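Local coordinates for protein interleukin-1beta (Gallus gallus, PDB 2WRY) that probably acts as a secreted inflammatory cytokine that signals by binding the interleukin-1 receptor, at residues 12-15 with 21-24; 28-33 with 89-94. One frame throughout, in Å; residues are numbered along the deposited sequence.

Contact 1 of 2, residues 12-15 with 21-24; sequences FDIF and CFVL
In this beta-trefoil cytokine, Ile14 and Phe15 meet Cys21 and Phe22 where the chain leaves the barrel strand 4-16 and enters the hairpin made by strands 21-26 and 29-33. The two short strand segments run at 106° to one another, with their axes 6.0 Å apart at closest approach, and no direct backbone hydrogen bond joins them. A water does so instead: it accepts from Phe22 N at 2.8 Å and lies at hydrogen-bonding distance, 2.9 Å, from Ile14 O, so the water spans the gap between the diverging backbones.

On one side of this water two apolar side chains meet. A chi1 of -178° carries CG1 of Ile14 away from its backbone nitrogen, and the extended chain beyond it brings Ile14 CD1 to within 4.1 Å of Phe22 CE2. The other branch, Ile14 CG2, lies 4.1 Å from Phe22 CD2, so the two branches meet neighbouring ring atoms, while the side chains as a whole approach obliquely. A chi2 of only -12° turns these atoms of Phe22 to the isoleucine. A beta-branched residue suits a strand and offers two separate surfaces here; Tyr157 and Leu159 of strand 157-160 and Leu46 of strand 45-53 also touch it, and Leu30 touches Phe22.

The second apolar meeting involves Phe15, whose CB starts away from the hairpin but whose ring swings back until Phe15 CE1 is 3.9 Å from Cys21 CB. It is the methylene of the cysteine, small enough for this close backbone approach, that takes the contact. The direct contacts are thus apolar, while the backbones pair elsewhere, Phe15 with Lys158, Cys21 with Leu33 and Phe22 with Val44, and water fills in where the two strands part.

Contact 2 of 2, residues 28-33 with 89-94; sequences TQLVAL and LQLEEA
Leu91 reaches across to the backbone of Thr28, Gln29 and Leu30, joining two hairpins of the beta-trefoil, 21-26/29-33 and 76-83/86-93. Its CB points at the other hairpin, and chi1 of -55° sets CG opposite the carbonyl carbon, from where CD1 packs against the start of strand 29-33. There Leu91 CD1 lies 3.6 Å from Gln29 N and 3.7 Å from Thr28 C, a methyl packed against a peptide unit. Leu30 likewise has CG opposite its carbonyl carbon, and its side chain crosses that of Leu91 at about a right angle: Leu30 CG is 3.9 Å from Leu91 CD1, and Leu30 CD1 is 4.2 Å from Leu91 CD2. Leucine suits this crossing because the fork of Leu91 lets CD1 lie on the Thr28-Gln29 peptide while CD2 still meets Leu30; Leu24 touches Leu91 as well, and Met78 touches Leu30.

Beside this apolar patch the backbones are linked through water. One molecule donates to Thr28 O at 2.6 Å and accepts from Leu91 N at 3.0 Å; another lies between Thr28 O and Leu89 O.

Along strand 86-93, two residues apart, Gln90 and Glu92 pair with each other. Arg107 and Ser79 also hold Glu92 OE1, a gathering that should stabilise its negative charge. Gln90 NE2 donates to Glu92 OE1 at 2.7 Å, in the plane of its own amide but from 53° above the carboxylate plane, with a bent N-H...O angle of 144°.

Overall arrangement
The chain is the C-terminal part of a longer protein, and both contacts involve the hairpin 21-26/29-33. Contact 1 joins its first strand to the barrel strand just before it in sequence; contact 2 joins its second strand to segment 89-94 of another hairpin, 56 residues further on at the closest ends. Their centres are 11 Å apart, and Val23 and Val31 pair their backbones between them. Contact 1 is the more buried and mixes aromatic with aliphatic groups. Contact 2 is partly buried: Leu30 and Leu91 are buried, while exposed Thr28 lies at its border. Neither has a direct hydrogen bond between its segments, and in both water bridges the backbones.

Contact 1 of 2, residues 12-15 with 21-24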
loop_
_atom_site.group_PDB
_atom_site.type_symbol
_atom_site.label_atom_id
_atom_site.label_comp_id
_atom_site.label_asym_id
_atom_site.label_seq_id
_atom_site.Cartn_x
_atom_site.Cartn_y
_atom_site.Cartn_z
ATOM N N PHE A 12 8.408 -2.905 -7.460
ATOM C CA PHE A 12 7.519 -4.019 -7.832
ATOM C C PHE A 12 6.380 -3.542 -8.720
ATOM O O PHE A 12 5.845 -2.440 -8.515
ATOM C CB PHE A 12 6.884 -4.655 -6.573
ATOM C CG PHE A 12 7.849 -5.415 -5.726
ATOM C CD1 PHE A 12 8.085 -6.767 -5.971
ATOM C CD2 PHE A 12 8.510 -4.795 -4.664
ATOM C CE1 PHE A 12 8.979 -7.485 -5.186
ATOM C CE2 PHE A 12 9.405 -5.500 -3.875
ATOM C CZ PHE A 12 9.652 -6.859 -4.145
ATOM N N ASP A 13 5.966 -4.372 -9.672
ATOM C CA ASP A 13 4.641 -4.201 -10.245
ATOM C C ASP A 13 3.645 -4.785 -9.254
ATOM O O ASP A 13 3.984 -5.709 -8.511
ATOM C CB ASP A 13 4.512 -4.923 -11.579
ATOM C CG ASP A 13 5.109 -4.146 -12.706
ATOM O OD1 ASP A 13 4.671 -2.995 -12.956
ATOM O OD2 ASP A 13 6.027 -4.698 -13.330
ATOM N N ILE A 14 2.421 -4.270 -9.263
ATOM C CA ILE A 14 1.382 -4.799 -8.372
ATOM C C ILE A 14 0.047 -4.861 -9.086
ATOM O O ILE A 14 -0.303 -3.958 -9.843
ATOM C CB ILE A 14 1.260 -3.947 -7.084
ATOM C CG1 ILE A 14 0.199 -4.533 -6.136
ATOM C CG2 ILE A 14 1.005 -2.461 -7.422
ATOM C CD1 ILE A 14 0.206 -3.925 -4.721
ATOM N N PHE A 15 -0.666 -5.971 -8.885
ATOM C CA PHE A 15 -2.033 -6.113 -9.358
ATOM C C PHE A 15 -2.820 -6.705 -8.200
ATOM O O PHE A 15 -2.267 -7.464 -7.416
ATOM C CB PHE A 15 -2.098 -7.117 -10.517
ATOM C CG PHE A 15 -1.503 -6.610 -11.789
ATOM C CD1 PHE A 15 -2.301 -5.957 -12.727
ATOM C CD2 PHE A 15 -0.143 -6.770 -12.044
ATOM C CE1 PHE A 15 -1.757 -5.474 -13.932
ATOM C CE2 PHE A 15 0.413 -6.272 -13.233
ATOM C CZ PHE A 15 -0.398 -5.631 -14.168
ATOM N N CYS A 21 -4.881 -2.929 -11.758
ATOM C CA CYS A 21 -3.660 -2.248 -11.325
ATOM C C CYS A 21 -4.031 -0.909 -10.737
ATOM O O CYS A 21 -5.191 -0.493 -10.801
ATOM C CB CYS A 21 -2.694 -2.033 -12.480
ATOM S SG CYS A 21 -3.349 -1.053 -13.798
ATOM N N PHE A 22 -3.018 -0.245 -10.182
ATOM C CA PHE A 22 -3.192 1.096 -9.593
ATOM C C PHE A 22 -2.827 2.176 -10.623
ATOM O O PHE A 22 -1.844 2.045 -11.379
ATOM C CB PHE A 22 -2.275 1.288 -8.384
ATOM C CG PHE A 22 -2.572 0.407 -7.193
ATOM C CD1 PHE A 22 -3.747 -0.347 -7.096
ATOM C CD2 PHE A 22 -1.641 0.341 -6.162
ATOM C CE1 PHE A 22 -3.970 -1.155 -5.956
ATOM C CE2 PHE A 22 -1.858 -0.432 -5.019
ATOM C CZ PHE A 22 -3.029 -1.190 -4.918
ATOM N N VAL A 23 -3.620 3.239 -10.651
ATOM C CA VAL A 23 -3.206 4.481 -11.328
ATOM C C VAL A 23 -3.364 5.645 -10.371
ATOM O O VAL A 23 -4.206 5.582 -9.473
ATOM C CB VAL A 23 -3.949 4.765 -12.685
ATOM C CG1 VAL A 23 -3.803 3.589 -13.658
ATOM C CG2 VAL A 23 -5.414 5.183 -12.483
ATOM N N LEU A 24 -2.577 6.707 -10.572
ATOM C CA LEU A 24 -2.691 7.898 -9.730
ATOM C C LEU A 24 -3.716 8.840 -10.351
ATOM O O LEU A 24 -3.424 9.548 -11.320
ATOM C CB LEU A 24 -1.315 8.558 -9.525
ATOM C CG LEU A 24 -1.262 9.660 -8.478
ATOM C CD1 LEU A 24 -1.575 9.095 -7.093
ATOM C CD2 LEU A 24 0.099 10.347 -8.475
HETATM O O HOH W 1 -0.356 -1.087 -10.325
#

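Contact 2 of 2, residues 28-33 with 89-94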
loop_
_atom_site.group_PDB
_atom_site.type_symbol
_atom_site.label_atom_id
_atom_site.label_comp_id
_atom_site.label_asym_id
_atom_site.label_seq_id
_atom_site.Cartn_x
_atom_site.Cartn_y
_atom_site.Cartn_z
ATOM N N THR A 28 -3.507 12.988 -4.789
ATOM C CA THR A 28 -3.790 12.464 -3.443
ATOM C C THR A 28 -4.565 11.152 -3.435
ATOM O O THR A 28 -5.008 10.688 -2.381
ATOM C CB THR A 28 -4.647 13.469 -2.646
ATOM O OG1 THR A 28 -5.806 13.832 -3.412
ATOM C CG2 THR A 28 -3.829 14.691 -2.353
ATOM N N GLN A 29 -4.766 10.564 -4.611
ATOM C CA GLN A 29 -5.645 9.405 -4.674
ATOM C C GLN A 29 -5.267 8.399 -5.736
ATOM O O GLN A 29 -5.203 8.717 -6.936
ATOM C CB GLN A 29 -7.079 9.846 -4.933
ATOM C CG GLN A 29 -8.096 8.750 -4.779
ATOM C CD GLN A 29 -9.425 9.288 -4.331
ATOM O OE1 GLN A 29 -9.721 9.312 -3.136
ATOM N NE2 GLN A 29 -10.235 9.741 -5.285
ATOM N N LEU A 30 -5.063 7.171 -5.282
ATOM C CA LEU A 30 -4.927 6.051 -6.197
ATOM C C LEU A 30 -6.303 5.487 -6.510
ATOM O O LEU A 30 -7.183 5.450 -5.640
ATOM C CB LEU A 30 -4.116 4.927 -5.564
ATOM C CG LEU A 30 -2.629 5.102 -5.340
ATOM C CD1 LEU A 30 -2.178 3.943 -4.452
ATOM C CD2 LEU A 30 -1.840 5.149 -6.639
ATOM N N VAL A 31 -6.474 5.021 -7.746
ATOM C CA VAL A 31 -7.636 4.212 -8.103
ATOM C C VAL A 31 -7.153 2.893 -8.686
ATOM O O VAL A 31 -5.995 2.774 -9.132
ATOM C CB VAL A 31 -8.605 4.921 -9.091
ATOM C CG1 VAL A 31 -9.160 6.228 -8.476
ATOM C CG2 VAL A 31 -7.964 5.162 -10.412
ATOM N N ALA A 32 -8.034 1.897 -8.660
ATOM C CA ALA A 32 -7.712 0.602 -9.265
ATOM C C ALA A 32 -8.593 0.323 -10.465
ATOM O O ALA A 32 -9.803 0.484 -10.421
ATOM C CB ALA A 32 -7.817 -0.512 -8.236
ATOM N N LEU A 33 -7.978 -0.101 -11.562
ATOM C CA LEU A 33 -8.749 -0.380 -12.773
ATOM C C LEU A 33 -8.125 -1.500 -13.580
ATOM O O LEU A 33 -6.993 -1.891 -13.326
ATOM C CB LEU A 33 -8.950 0.873 -13.635
ATOM C CG LEU A 33 -7.959 2.052 -13.612
ATOM C CD1 LEU A 33 -6.553 1.595 -13.783
ATOM C CD2 LEU A 33 -8.343 3.078 -14.681
ATOM N N LEU A 89 -6.691 5.783 4.069
ATOM C CA LEU A 89 -5.445 5.708 3.321
ATOM C C LEU A 89 -5.237 7.035 2.608
ATOM O O LEU A 89 -6.143 7.556 1.912
ATOM C CB LEU A 89 -5.572 4.583 2.283
ATOM C CG LEU A 89 -4.297 4.320 1.470
ATOM C CD1 LEU A 89 -3.192 3.746 2.368
ATOM C CD2 LEU A 89 -4.638 3.330 0.353
ATOM N N GLN A 90 -4.038 7.576 2.783
ATOM C CA GLN A 90 -3.681 8.777 2.024
ATOM C C GLN A 90 -2.327 8.646 1.373
ATOM O O GLN A 90 -1.569 7.716 1.638
ATOM C CB GLN A 90 -3.783 10.027 2.880
ATOM C CG GLN A 90 -2.855 10.131 4.009
ATOM C CD GLN A 90 -2.913 11.521 4.662
ATOM O OE1 GLN A 90 -3.950 12.213 4.623
ATOM N NE2 GLN A 90 -1.810 11.925 5.263
ATOM N N LEU A 91 -2.062 9.563 0.457
ATOM C CA LEU A 91 -0.771 9.623 -0.189
ATOM C C LEU A 91 -0.168 10.951 0.227
ATOM O O LEU A 91 -0.824 11.999 0.149
ATOM C CB LEU A 91 -0.926 9.610 -1.701
ATOM C CG LEU A 91 -1.711 8.447 -2.306
ATOM C CD1 LEU A 91 -1.874 8.654 -3.813
ATOM C CD2 LEU A 91 -1.004 7.114 -2.018
ATOM N N GLU A 92 1.069 10.895 0.677
ATOM C CA GLU A 92 1.754 12.084 1.166
ATOM C C GLU A 92 3.044 12.304 0.420
ATOM O O GLU A 92 3.757 11.352 0.119
ATOM C CB GLU A 92 2.102 11.925 2.663
ATOM C CG GLU A 92 0.926 11.774 3.588
ATOM C CD GLU A 92 1.325 11.859 5.053
ATOM O OE1 GLU A 92 0.678 11.184 5.884
ATOM O OE2 GLU A 92 2.254 12.638 5.387
ATOM N N GLU A 93 3.335 13.575 0.111
ATOM C CA GLU A 93 4.651 13.932 -0.359
ATOM C C GLU A 93 5.577 13.700 0.813
ATOM O O GLU A 93 5.439 14.331 1.881
ATOM C CB GLU A 93 4.697 15.408 -0.788
ATOM C CG GLU A 93 3.893 15.711 -2.028
ATOM C CD GLU A 93 3.829 17.200 -2.309
ATOM O OE1 GLU A 93 4.897 17.800 -2.516
ATOM O OE2 GLU A 93 2.709 17.763 -2.315
ATOM N N ALA A 94 6.498 12.768 0.656
ATOM C CA ALA A 94 7.444 12.481 1.723
ATOM C C ALA A 94 8.696 11.998 1.059
ATOM O O ALA A 94 8.637 11.307 0.034
ATOM C CB ALA A 94 6.898 11.419 2.705
HETATM O O HOH W 2 -4.465 11.353 0.096
HETATM O O HOH W 3 -5.684 8.246 -0.835
#